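Local coordinates for linoleate 11-lipoxygenase (Gaeumannomyces graminis, PDB 5FX8), which oxidises linoleic and alpha-linolenic acids with molecular oxygen to 11S- and 13R-hydroperoxy fatty acids, using a catalytic manganese ion, at residues G590-G593 against K594-Q598; S160-L163 against F164-E167. All blocks are in the same frame, centred on the assembly; numbering follows the deposited sequence.

Contact 1 (G590-G593 against K594-Q598); sequences GFDG and KGLSQ. With NAG (2-acetamido-2-deoxy-beta-D-glucopyranose), chain D.
D592 OD1 is gripped by two backbone amides of the segment 594-598: K594 N at 2.9 Å and L596 N at 3.1 Å. They come from opposite faces of the carboxylate, each well above its plane, and so pinch the oxygen between them. The torsion that allows this is chi1 of D592 (62°), which sets CG between its own N and carbonyl carbon and turns the carboxylate back toward the amides of K594 and L596. The bond from K594 N closes an Asx turn.

The main chain of D592 is held as well. G595 N donates to D592 O (3.2 Å), closing a type I beta turn from D592 to G595, and D592 N donates to L596 O (2.9 Å). With G595 at a positive phi of 71°, readily adopted by glycine, this pair of bonds makes a type I turn with a G1 beta bulge, the classic tight reversal of a 3:5 hairpin, here in a loop without regular strands. L596 CB lies alongside the carboxylate, 3.8 Å from D592 OD1.

A sugar adds to the contact. A NAG of the glycan on N157 gives its amide N2 to G595 O (2.9 Å) in a nearly straight bond (176°), and its C5 sits over one face of F591, 3.7 Å from CE2 and displaced toward the rim of the ring. On the same ring, CD1 comes obliquely to within 3.4 Å of G595 O. The same NAG also bonds S156 OG, and a second NAG touches F591.

The turn follows helix 566-587. F591 and S597 rest on V603, L596 reaches L162 of helix 161-166, and Q598 packs against P396 and D400 of helix 396-420.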
ATOM      1  N   GLY A 590      21.552   6.542  -2.840  1.00 21.42           N
ATOM      2  CA  GLY A 590      22.181   7.181  -1.711  1.00 17.06           C
ATOM      3  C   GLY A 590      22.611   8.551  -2.159  1.00 16.76           C
ATOM      4  O   GLY A 590      22.299   8.948  -3.276  1.00 19.50           O
ATOM      5  N   PHE A 591      23.333   9.273  -1.326  1.00 18.08           N
ATOM      6  CA  PHE A 591      23.616  10.666  -1.605  1.00 19.78           C
ATOM      7  C   PHE A 591      24.958  10.814  -2.292  1.00 19.32           C
ATOM      8  O   PHE A 591      25.891  10.073  -2.001  1.00 21.46           O
ATOM      9  CB  PHE A 591      23.607  11.467  -0.313  1.00 18.81           C
ATOM     10  CG  PHE A 591      22.286  11.513   0.354  1.00 21.72           C
ATOM     11  CD1 PHE A 591      21.313  12.384  -0.084  1.00 19.68           C
ATOM     12  CD2 PHE A 591      22.017  10.702   1.439  1.00 23.54           C
ATOM     13  CE1 PHE A 591      20.105  12.441   0.537  1.00 19.55           C
ATOM     14  CE2 PHE A 591      20.808  10.756   2.067  1.00 22.75           C
ATOM     15  CZ  PHE A 591      19.850  11.631   1.619  1.00 20.82           C
ATOM     16  N   ASP A 592      25.054  11.786  -3.196  1.00 17.71           N
ATOM     17  CA  ASP A 592      26.309  12.068  -3.875  1.00 17.44           C
ATOM     18  C   ASP A 592      27.128  13.063  -3.049  1.00 19.85           C
ATOM     19  O   ASP A 592      26.890  13.254  -1.852  1.00 19.89           O
ATOM     20  CB  ASP A 592      26.051  12.556  -5.305  1.00 17.68           C
ATOM     21  CG  ASP A 592      25.262  13.851  -5.373  1.00 18.91           C
ATOM     22  OD1 ASP A 592      25.251  14.603  -4.394  1.00 23.64           O
ATOM     23  OD2 ASP A 592      24.649  14.140  -6.422  1.00 21.15           O
ATOM     24  N   GLY A 593      28.096  13.712  -3.689  1.00 17.75           N
ATOM     25  CA  GLY A 593      29.006  14.591  -2.993  1.00 19.40           C
ATOM     26  C   GLY A 593      28.424  15.929  -2.663  1.00 21.16           C
ATOM     27  O   GLY A 593      29.028  16.681  -1.890  1.00 22.48           O
ATOM     28  N   LYS A 594      27.267  16.246  -3.220  1.00 21.84           N
ATOM     29  CA  LYS A 594      26.549  17.435  -2.817  1.00 22.04           C
ATOM     30  C   LYS A 594      25.397  17.140  -1.878  1.00 18.75           C
ATOM     31  O   LYS A 594      24.557  18.009  -1.675  1.00 26.54           O
ATOM     32  CB  LYS A 594      26.045  18.181  -4.039  1.00 24.64           C
ATOM     33  CG  LYS A 594      27.129  18.913  -4.801  1.00 29.02           C
ATOM     34  CD  LYS A 594      26.622  20.279  -5.274  1.00 46.31           C
ATOM     35  CE  LYS A 594      25.310  20.181  -6.080  1.00 41.24           C
ATOM     36  NZ  LYS A 594      24.745  21.520  -6.468  1.00 37.13           N
ATOM     37  N   GLY A 595      25.328  15.956  -1.290  1.00 18.61           N
ATOM     38  CA  GLY A 595      24.184  15.674  -0.439  1.00 20.94           C
ATOM     39  C   GLY A 595      22.870  15.495  -1.174  1.00 20.95           C
ATOM     40  O   GLY A 595      21.808  15.664  -0.579  1.00 20.22           O
ATOM     41  N   LEU A 596      22.911  15.137  -2.450  1.00 18.72           N
ATOM     42  CA  LEU A 596      21.713  15.021  -3.252  1.00 15.97           C
ATOM     43  C   LEU A 596      21.539  13.605  -3.771  1.00 18.13           C
ATOM     44  O   LEU A 596      22.515  12.910  -4.062  1.00 17.76           O
ATOM     45  CB  LEU A 596      21.758  15.969  -4.418  1.00 15.74           C
ATOM     46  CG  LEU A 596      21.863  17.434  -4.066  1.00 15.51           C
ATOM     47  CD1 LEU A 596      21.890  18.206  -5.355  1.00 17.75           C
ATOM     48  CD2 LEU A 596      20.685  17.829  -3.248  1.00 13.46           C
ATOM     49  N   SER A 597      20.277  13.186  -3.887  1.00 15.06           N
ATOM     50  CA  SER A 597      19.907  11.937  -4.551  1.00 14.90           C
ATOM     51  C   SER A 597      18.865  12.251  -5.604  1.00 14.44           C
ATOM     52  O   SER A 597      17.786  12.746  -5.269  1.00 23.02           O
ATOM     53  CB  SER A 597      19.356  10.913  -3.563  1.00 17.02           C
ATOM     54  OG  SER A 597      18.828   9.807  -4.261  1.00 17.29           O
ATOM     55  N   GLN A 598      19.179  11.955  -6.866  1.00 14.28           N
ATOM     56  CA  GLN A 598      18.389  12.430  -8.005  1.00 12.08           C
ATOM     57  C   GLN A 598      18.151  13.925  -7.919  1.00 13.83           C
ATOM     58  O   GLN A 598      17.088  14.417  -8.278  1.00 21.33           O
ATOM     59  CB  GLN A 598      17.044  11.723  -8.114  1.00 13.46           C
ATOM     60  CG  GLN A 598      17.099  10.252  -7.966  1.00 12.20           C
ATOM     61  CD  GLN A 598      15.724   9.659  -7.905  1.00 13.44           C
ATOM     62  OE1 GLN A 598      15.210   9.165  -8.901  1.00 14.24           O
ATOM     63  NE2 GLN A 598      15.110   9.711  -6.730  1.00 11.76           N
TER
HETATM   64  C1  NAG D   1      20.536  15.339   3.374  1.00 22.42           C
HETATM   65  C2  NAG D   1      21.791  16.216   3.174  1.00 22.46           C
HETATM   66  C3  NAG D   1      23.050  15.358   3.072  1.00 27.18           C
HETATM   67  C4  NAG D   1      23.114  14.339   4.199  1.00 30.37           C
HETATM   68  C5  NAG D   1      21.813  13.561   4.244  1.00 27.60           C
HETATM   69  C6  NAG D   1      21.778  12.525   5.337  1.00 28.41           C
HETATM   70  C7  NAG D   1      21.522  18.378   2.041  1.00 21.85           C
HETATM   71  C8  NAG D   1      21.419  19.070   0.720  1.00 18.57           C
HETATM   72  N2  NAG D   1      21.662  17.052   1.995  1.00 19.45           N
HETATM   73  O3  NAG D   1      24.190  16.209   3.130  1.00 32.54           O
HETATM   74  O4  NAG D   1      24.199  13.442   3.992  1.00 35.52           O
HETATM   75  O5  NAG D   1      20.731  14.469   4.477  1.00 26.00           O
HETATM   76  O6  NAG D   1      21.380  13.101   6.567  1.00 26.45           O
HETATM   77  O7  NAG D   1      21.467  18.985   3.096  1.00 21.75           O

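Contact 2 (S160-L163 against F164-E167); sequences SDLL and FSME
M166 N donates to L162 O at 2.9 Å, and S165 N to D161 O at the same length; these are ordinary i to i+4 bonds of the short helix 161-166. At its start F164 N reaches S160 O at 3.2 Å on a more bent path (138°), and the next bond along from M166, E167 N to L163 O, is weak and long. The first turn is also capped: S160, at the N-cap position, accepts L163 N on its OG (3.1 Å, 165°), taking up an amide that has no earlier helical carbonyl to bond.

The apolar pair is L162 and M166, which run side by side in the same direction, one turn apart, with L162 CD1 at 3.9 Å from M166 CG. Bends at chi2 and chi3 carry the sulfur end of M166 away from L162, and the side chain touches M600 of the late loop.

L163 and E167 meet at a slant, methyl against carboxylate: L163 CD2 approaches E167 OE2 to 3.4 Å, while the other oxygen, OE1, pairs with H496 NE2. For E167, chi1 of -85° lays CG beside its own N, along L163 O, before the chain extends onward.

Three polar side chains, E167 among them, have their main partners beyond the helix. D161 OD1 takes a hydrogen bond from W271 NE1 and forms a salt bridge with K275. S165 OG lies back near L162 O (3.1 Å) while it bonds F247 O. Among aromatic contacts, F164 makes a cation-pi contact with R168 and meets the ring of F278.

The helix packs against three parts of the fold. D161 and F164 touch both helix 268-305, which also carries the manganese ligands H290 and H294, and strand 246-253; E167 adds to the former, L162 and S165 to the latter. L163 and M166 meet the late loop at F602 and M600.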
ATOM      1  N   SER A 160      15.056  22.266   4.289  1.00 19.17           N
ATOM      2  CA  SER A 160      15.636  22.613   3.007  1.00 15.20           C
ATOM      3  C   SER A 160      14.555  23.016   2.023  1.00 16.39           C
ATOM      4  O   SER A 160      13.544  22.325   1.878  1.00 17.76           O
ATOM      5  CB  SER A 160      16.425  21.435   2.466  1.00 15.33           C
ATOM      6  OG  SER A 160      16.545  21.544   1.081  1.00 14.91           O
ATOM      7  N   ASP A 161      14.771  24.145   1.349  1.00 17.34           N
ATOM      8  CA  ASP A 161      13.807  24.607   0.366  1.00 14.57           C
ATOM      9  C   ASP A 161      13.855  23.740  -0.870  1.00 14.54           C
ATOM     10  O   ASP A 161      12.830  23.519  -1.514  1.00 20.87           O
ATOM     11  CB  ASP A 161      14.066  26.069  -0.004  1.00 16.51           C
ATOM     12  CG  ASP A 161      13.576  27.054   1.056  1.00 20.72           C
ATOM     13  OD1 ASP A 161      12.516  26.821   1.654  1.00 20.06           O
ATOM     14  OD2 ASP A 161      14.233  28.090   1.280  1.00 29.71           O
ATOM     15  N   LEU A 162      15.043  23.251  -1.225  1.00 17.10           N
ATOM     16  CA  LEU A 162      15.156  22.373  -2.383  1.00 13.96           C
ATOM     17  C   LEU A 162      14.390  21.081  -2.156  1.00 14.26           C
ATOM     18  O   LEU A 162      13.780  20.541  -3.081  1.00 21.42           O
ATOM     19  CB  LEU A 162      16.618  22.078  -2.699  1.00 12.38           C
ATOM     20  CG  LEU A 162      16.850  21.094  -3.852  1.00 12.94           C
ATOM     21  CD1 LEU A 162      16.524  21.720  -5.150  1.00 13.34           C
ATOM     22  CD2 LEU A 162      18.245  20.593  -3.884  1.00 12.44           C
ATOM     23  N   LEU A 163      14.404  20.573  -0.931  1.00 13.45           N
ATOM     24  CA  LEU A 163      13.593  19.409  -0.636  1.00 13.03           C
ATOM     25  C   LEU A 163      12.112  19.736  -0.715  1.00 14.23           C
ATOM     26  O   LEU A 163      11.313  18.873  -1.074  1.00 21.62           O
ATOM     27  CB  LEU A 163      13.957  18.864   0.739  1.00 15.20           C
ATOM     28  CG  LEU A 163      13.189  17.705   1.376  1.00 15.71           C
ATOM     29  CD1 LEU A 163      14.099  16.999   2.318  1.00 16.85           C
ATOM     30  CD2 LEU A 163      11.973  18.175   2.136  1.00 13.60           C
ATOM     31  N   PHE A 164      11.716  20.960  -0.369  1.00 14.16           N
ATOM     32  CA  PHE A 164      10.299  21.288  -0.396  1.00 12.84           C
ATOM     33  C   PHE A 164       9.795  21.448  -1.820  1.00 13.82           C
ATOM     34  O   PHE A 164       8.648  21.106  -2.122  1.00 15.37           O
ATOM     35  CB  PHE A 164      10.018  22.562   0.390  1.00 12.69           C
ATOM     36  CG  PHE A 164       8.618  23.038   0.242  1.00 13.97           C
ATOM     37  CD1 PHE A 164       7.578  22.369   0.873  1.00 12.70           C
ATOM     38  CD2 PHE A 164       8.328  24.120  -0.560  1.00 11.89           C
ATOM     39  CE1 PHE A 164       6.279  22.786   0.720  1.00 12.57           C
ATOM     40  CE2 PHE A 164       7.045  24.543  -0.717  1.00 13.93           C
ATOM     41  CZ  PHE A 164       6.013  23.883  -0.072  1.00 14.16           C
ATOM     42  N   SER A 165      10.617  21.992  -2.701  1.00 15.00           N
ATOM     43  CA  SER A 165      10.187  22.127  -4.082  1.00 13.48           C
ATOM     44  C   SER A 165      10.277  20.793  -4.824  1.00 12.19           C
ATOM     45  O   SER A 165       9.362  20.427  -5.566  1.00 11.33           O
ATOM     46  CB  SER A 165      11.017  23.199  -4.767  1.00 14.62           C
ATOM     47  OG  SER A 165      12.375  22.862  -4.629  1.00 13.89           O
ATOM     48  N   MET A 166      11.345  20.037  -4.609  1.00 11.60           N
ATOM     49  CA  MET A 166      11.501  18.786  -5.343  1.00 11.80           C
ATOM     50  C   MET A 166      10.428  17.743  -5.019  1.00 12.12           C
ATOM     51  O   MET A 166      10.194  16.860  -5.840  1.00 11.13           O
ATOM     52  CB  MET A 166      12.878  18.200  -5.084  1.00 12.25           C
ATOM     53  CG  MET A 166      13.964  18.900  -5.831  1.00 11.21           C
ATOM     54  SD  MET A 166      13.513  19.142  -7.533  1.00 15.62           S
ATOM     55  CE  MET A 166      14.226  17.665  -8.212  1.00  9.70           C
ATOM     56  N   GLU A 167       9.773  17.814  -3.857  1.00 11.78           N
ATOM     57  CA  GLU A 167       8.672  16.904  -3.579  1.00 11.23           C
ATOM     58  C   GLU A 167       7.590  16.957  -4.653  1.00 11.06           C
ATOM     59  O   GLU A 167       6.931  15.946  -4.907  1.00 17.68           O
ATOM     60  CB  GLU A 167       8.068  17.214  -2.210  1.00 12.98           C
ATOM     61  CG  GLU A 167       8.769  16.554  -1.034  1.00 14.56           C
ATOM     62  CD  GLU A 167       8.331  17.096   0.330  1.00 18.85           C
ATOM     63  OE1 GLU A 167       7.336  17.830   0.416  1.00 17.04           O
ATOM     64  OE2 GLU A 167       9.008  16.810   1.333  1.00 24.65           O
TER

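Overall arrangement
Going from the N terminus, contact 2 comes first: 160-167 holds the short helix 161-166 and its N-cap residue, following the glycosylated N157. More than four hundred residues later, after helix 566-587, contact 1 reverses the chain in a tight turn at 590-598. Each closes within its own few residues, so the two are in series and neither nest nor cross. In space they are neighbours, with centres about 14 Å apart, and touch where L596 CD2 packs on L162 CD2 at 3.7 Å. The glycan on N157, just ahead of contact 2, bonds G595 in contact 1. The late loop packs on helix 161-166, which in turn rests on strand 246-253 and helix 268-305.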